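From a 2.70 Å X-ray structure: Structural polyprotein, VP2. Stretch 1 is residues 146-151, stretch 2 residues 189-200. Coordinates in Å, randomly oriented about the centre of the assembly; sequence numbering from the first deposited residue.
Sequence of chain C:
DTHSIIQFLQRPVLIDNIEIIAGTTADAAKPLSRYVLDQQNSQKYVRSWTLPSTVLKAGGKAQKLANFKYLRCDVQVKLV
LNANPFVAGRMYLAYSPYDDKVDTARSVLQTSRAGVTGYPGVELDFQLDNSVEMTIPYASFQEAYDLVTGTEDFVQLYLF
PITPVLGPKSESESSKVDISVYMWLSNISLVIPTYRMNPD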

ATOM      1  N   ASP C 146      33.574  33.643  33.566  1.00 39.57           N
ATOM      2  CA  ASP C 146      33.753  35.091  33.579  1.00 40.55           C
ATOM      3  C   ASP C 146      35.023  35.437  34.350  1.00 40.68           C
ATOM      4  O   ASP C 146      35.070  35.309  35.575  1.00 41.56           O
ATOM      5  CB  ASP C 146      32.554  35.766  34.243  1.00 43.45           C
ATOM      6  CG  ASP C 146      32.515  37.259  33.991  1.00 47.20           C
ATOM      7  OD1 ASP C 146      33.524  37.941  34.277  1.00 48.62           O
ATOM      8  OD2 ASP C 146      31.473  37.750  33.509  1.00 49.37           O
ATOM      9  N   LEU C 147      36.050  35.879  33.630  1.00 39.94           N
ATOM     10  CA  LEU C 147      37.323  36.230  34.244  1.00 38.86           C
ATOM     11  C   LEU C 147      37.255  37.485  35.108  1.00 39.94           C
ATOM     12  O   LEU C 147      37.929  37.579  36.129  1.00 40.49           O
ATOM     13  CB  LEU C 147      38.393  36.412  33.160  1.00 35.22           C
ATOM     14  CG  LEU C 147      38.726  35.192  32.295  1.00 33.90           C
ATOM     15  CD1 LEU C 147      39.619  35.619  31.148  1.00 34.07           C
ATOM     16  CD2 LEU C 147      39.402  34.119  33.131  1.00 33.29           C
ATOM     17  N   VAL C 148      36.433  38.445  34.709  1.00 41.66           N
ATOM     18  CA  VAL C 148      36.326  39.692  35.459  1.00 43.34           C
ATOM     19  C   VAL C 148      35.531  39.548  36.754  1.00 45.83           C
ATOM     20  O   VAL C 148      35.884  40.142  37.769  1.00 46.69           O
ATOM     21  CB  VAL C 148      35.686  40.804  34.596  1.00 41.94           C
ATOM     22  CG1 VAL C 148      35.664  42.105  35.352  1.00 40.69           C
ATOM     23  CG2 VAL C 148      36.474  40.987  33.325  1.00 41.37           C
ATOM     24  N   THR C 149      34.467  38.753  36.724  1.00 48.66           N
ATOM     25  CA  THR C 149      33.625  38.548  37.898  1.00 51.40           C
ATOM     26  C   THR C 149      34.234  37.586  38.917  1.00 53.51           C
ATOM     27  O   THR C 149      34.034  37.749  40.119  1.00 53.21           O
ATOM     28  CB  THR C 149      32.231  38.037  37.477  1.00 51.38           C
ATOM     29  OG1 THR C 149      31.469  39.124  36.936  1.00 51.54           O
ATOM     30  CG2 THR C 149      31.501  37.428  38.659  1.00 52.27           C
ATOM     31  N   GLY C 150      34.958  36.582  38.432  1.00 55.44           N
ATOM     32  CA  GLY C 150      35.602  35.615  39.306  1.00 57.55           C
ATOM     33  C   GLY C 150      34.807  35.024  40.457  1.00 59.30           C
ATOM     34  O   GLY C 150      35.370  34.761  41.517  1.00 59.32           O
ATOM     35  N   THR C 151      33.508  34.817  40.269  1.00 60.30           N
ATOM     36  CA  THR C 151      32.684  34.223  41.321  1.00 60.85           C
ATOM     37  C   THR C 151      32.041  32.959  40.785  1.00 60.38           C
ATOM     38  O   THR C 151      31.075  32.438  41.346  1.00 61.07           O
ATOM     39  CB  THR C 151      31.565  35.170  41.772  1.00 61.69           C
ATOM     40  OG1 THR C 151      30.732  35.507  40.653  1.00 62.01           O
ATOM     41  CG2 THR C 151      32.159  36.428  42.379  1.00 61.67           C
ATOM     42  N   SER C 189      40.419  28.478  25.894  1.00 39.59           N
ATOM     43  CA  SER C 189      39.638  29.286  24.968  1.00 39.17           C
ATOM     44  C   SER C 189      39.548  30.669  25.618  1.00 39.62           C
ATOM     45  O   SER C 189      38.886  30.838  26.642  1.00 40.82           O
ATOM     46  CB  SER C 189      38.242  28.692  24.796  1.00 39.01           C
ATOM     47  OG  SER C 189      37.486  29.445  23.870  1.00 41.93           O
ATOM     48  N   LEU C 190      40.219  31.653  25.026  1.00 39.25           N
ATOM     49  CA  LEU C 190      40.249  33.012  25.571  1.00 39.33           C
ATOM     50  C   LEU C 190      39.641  34.014  24.590  1.00 39.85           C
ATOM     51  O   LEU C 190      40.209  34.257  23.530  1.00 40.78           O
ATOM     52  CB  LEU C 190      41.703  33.378  25.875  1.00 38.41           C
ATOM     53  CG  LEU C 190      42.049  34.400  26.951  1.00 38.63           C
ATOM     54  CD1 LEU C 190      41.379  34.056  28.274  1.00 37.81           C
ATOM     55  CD2 LEU C 190      43.559  34.404  27.117  1.00 38.66           C
ATOM     56  N   VAL C 191      38.653  34.730  24.970  1.00 40.17           N
ATOM     57  CA  VAL C 191      38.039  35.578  24.170  1.00 41.03           C
ATOM     58  C   VAL C 191      37.369  36.706  24.670  1.00 41.90           C
ATOM     59  O   VAL C 191      36.969  36.646  25.535  1.00 41.77           O
ATOM     60  CB  VAL C 191      36.979  34.950  23.424  1.00 40.71           C
ATOM     61  CG1 VAL C 191      37.427  33.876  22.761  1.00 39.98           C
ATOM     62  CG2 VAL C 191      35.957  34.322  24.122  1.00 38.87           C
ATOM     63  N   ILE C 192      37.289  37.792  23.941  1.00 42.57           N
ATOM     64  CA  ILE C 192      36.656  39.099  24.179  1.00 42.57           C
ATOM     65  C   ILE C 192      37.348  40.079  25.058  1.00 43.22           C
ATOM     66  O   ILE C 192      37.636  39.716  25.960  1.00 44.31           O
ATOM     67  CB  ILE C 192      35.274  38.992  24.612  1.00 41.53           C
ATOM     68  CG1 ILE C 192      34.579  38.012  23.850  1.00 41.13           C
ATOM     69  CG2 ILE C 192      34.528  40.237  24.728  1.00 39.20           C
ATOM     70  CD1 ILE C 192      34.264  38.411  22.608  1.00 40.26           C
ATOM     71  N   PRO C 193      37.642  41.362  24.700  1.00 43.05           N
ATOM     72  CA  PRO C 193      38.351  42.208  25.594  1.00 42.59           C
ATOM     73  C   PRO C 193      37.614  43.075  26.316  1.00 41.98           C
ATOM     74  O   PRO C 193      36.673  43.354  25.989  1.00 41.71           O
ATOM     75  CB  PRO C 193      39.034  43.042  24.688  1.00 42.40           C
ATOM     76  CG  PRO C 193      39.031  42.448  23.455  1.00 41.28           C
ATOM     77  CD  PRO C 193      37.724  42.224  23.487  1.00 41.38           C
ATOM     78  N   THR C 194      38.120  43.537  27.384  1.00 40.78           N
ATOM     79  CA  THR C 194      37.445  44.367  28.380  1.00 39.16           C
ATOM     80  C   THR C 194      38.467  45.241  29.105  1.00 39.92           C
ATOM     81  O   THR C 194      39.616  44.846  29.290  1.00 39.42           O
ATOM     82  CB  THR C 194      36.705  43.499  29.420  1.00 37.77           C
ATOM     83  OG1 THR C 194      36.158  44.332  30.450  1.00 37.75           O
ATOM     84  CG2 THR C 194      37.655  42.483  30.027  1.00 35.50           C
ATOM     85  N   TYR C 195      38.053  46.435  29.510  1.00 40.51           N
ATOM     86  CA  TYR C 195      38.958  47.323  30.220  1.00 41.53           C
ATOM     87  C   TYR C 195      38.961  47.009  31.716  1.00 43.16           C
ATOM     88  O   TYR C 195      39.836  47.463  32.448  1.00 44.14           O
ATOM     89  CB  TYR C 195      38.574  48.789  29.982  1.00 39.50           C
ATOM     90  CG  TYR C 195      37.256  49.212  30.593  1.00 37.08           C
ATOM     91  CD1 TYR C 195      37.120  49.381  31.973  1.00 36.04           C
ATOM     92  CD2 TYR C 195      36.141  49.443  29.792  1.00 36.57           C
ATOM     93  CE1 TYR C 195      35.903  49.769  32.537  1.00 36.50           C
ATOM     94  CE2 TYR C 195      34.923  49.828  30.344  1.00 37.26           C
ATOM     95  CZ  TYR C 195      34.810  49.988  31.715  1.00 37.31           C
ATOM     96  OH  TYR C 195      33.602  50.360  32.262  1.00 37.75           O
ATOM     97  N   ARG C 196      37.976  46.231  32.157  1.00 44.09           N
ATOM     98  CA  ARG C 196      37.860  45.836  33.554  1.00 45.76           C
ATOM     99  C   ARG C 196      38.582  44.513  33.765  1.00 48.76           C
ATOM    100  O   ARG C 196      38.781  43.750  32.822  1.00 48.99           O
ATOM    101  CB  ARG C 196      36.384  45.690  33.945  1.00 43.32           C
ATOM    102  CG  ARG C 196      35.669  47.012  34.146  1.00 42.68           C
ATOM    103  CD  ARG C 196      34.187  46.837  34.462  1.00 42.57           C
ATOM    104  NE  ARG C 196      33.428  46.312  33.329  1.00 42.83           N
ATOM    105  CZ  ARG C 196      32.099  46.249  33.277  1.00 42.56           C
ATOM    106  NH1 ARG C 196      31.365  46.681  34.295  1.00 41.12           N
ATOM    107  NH2 ARG C 196      31.501  45.750  32.203  1.00 43.35           N
ATOM    108  N   MET C 197      38.981  44.243  35.003  1.00 53.23           N
ATOM    109  CA  MET C 197      39.672  43.000  35.307  1.00 57.86           C
ATOM    110  C   MET C 197      39.525  42.609  36.768  1.00 58.59           C
ATOM    111  O   MET C 197      39.505  43.457  37.655  1.00 58.16           O
ATOM    112  CB  MET C 197      41.144  43.124  34.933  1.00 60.74           C
ATOM    113  CG  MET C 197      41.820  44.309  35.558  1.00 65.66           C
ATOM    114  SD  MET C 197      43.336  44.668  34.680  1.00 75.30           S
ATOM    115  CE  MET C 197      42.688  45.558  33.242  1.00 73.73           C
ATOM    116  N   ASN C 198      39.417  41.307  37.000  1.00 60.46           N
ATOM    117  CA  ASN C 198      39.253  40.767  38.341  1.00 62.16           C
ATOM    118  C   ASN C 198      40.258  41.294  39.355  1.00 63.80           C
ATOM    119  O   ASN C 198      41.437  40.947  39.306  1.00 63.36           O
ATOM    120  CB  ASN C 198      39.339  39.242  38.296  1.00 61.61           C
ATOM    121  CG  ASN C 198      39.178  38.614  39.661  1.00 61.47           C
ATOM    122  OD1 ASN C 198      38.315  39.015  40.436  1.00 61.54           O
ATOM    123  ND2 ASN C 198      40.000  37.615  39.958  1.00 62.05           N
ATOM    124  N   PRO C 199      39.803  42.133  40.297  1.00 65.78           N
ATOM    125  CA  PRO C 199      40.731  42.664  41.299  1.00 67.50           C
ATOM    126  C   PRO C 199      41.281  41.501  42.107  1.00 69.55           C
ATOM    127  O   PRO C 199      40.514  40.727  42.673  1.00 69.77           O
ATOM    128  CB  PRO C 199      39.845  43.583  42.128  1.00 66.61           C
ATOM    129  CG  PRO C 199      38.501  42.869  42.077  1.00 66.11           C
ATOM    130  CD  PRO C 199      38.409  42.496  40.613  1.00 65.87           C
ATOM    131  N   ASP C 200      42.604  41.373  42.142  1.00 71.97           N
ATOM    132  CA  ASP C 200      43.259  40.294  42.876  1.00 74.08           C
ATOM    133  C   ASP C 200      44.781  40.381  42.788  1.00 74.56           C
ATOM    134  O   ASP C 200      45.289  40.243  41.654  1.00 75.28           O
ATOM    135  CB  ASP C 200      42.790  38.937  42.342  1.00 75.45           C
ATOM    136  CG  ASP C 200      41.742  38.290  43.234  1.00 77.00           C
ATOM    137  OD1 ASP C 200      41.123  38.993  44.062  1.00 77.67           O
ATOM    138  OD2 ASP C 200      41.525  37.071  43.105  1.00 77.29           O
TER

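No hydrogen bond links the two stretches, although their backbones come within 4.2 Å of each other at the CA atoms of Val148 and Asn198; packing and carbon-to-oxygen contacts make up the junction, which buries 297 Å² counted over both sides. Val148 is its centre and gives up the most surface, 99 Å². Its CA-to-CB bond points sideways, and with chi1 in the t rotamer both methyls face the Thr194 to Met197 segment: Val148 CG2 lies 3.8 Å from Thr194 CG2 and 3.6 Å from Arg196 O, and Val148 CG1 lies 3.9 Å from Arg196 CB and 4.0 Å from Met197 N. A short branched side chain suits this place, filling the space beside the backbone with carbon. Thr194 points toward stretch 1 and can serve two ends: its methyl packs on Val148, while Thr194 OG1 accepts a hydrogen bond from Arg196 N (3.1 Å), two residues further on. Arg196 offers its CB and carbonyl here, its guanidinium being hydrogen-bonded elsewhere in the structure. At Asn198 the contact is with main-chain oxygens: Leu147 O sits 3.1 Å from Asn198 CB, and Val148 O receives a CA-H...O contact from Asn198 CA at 3.5 Å. Deeper in, Leu147 (m, t) and Leu190 (t, p) both start sideways but bring their ends closer, meeting at 3.7 Å between Leu147 CD1 and Leu190 CD1, an apolar contact between buried residues. Within stretch 1, Asp146 OD1 accepts a hydrogen bond from Thr149 N (2.7 Å), and Asp146 O accepts one from Gly150 N (3.1 Å). Gly150 closes this turn with a positive phi of 46°, which favours glycine; an ideal CB there would point toward stretch 2, a tight 3.2 Å from Asn198 OD1.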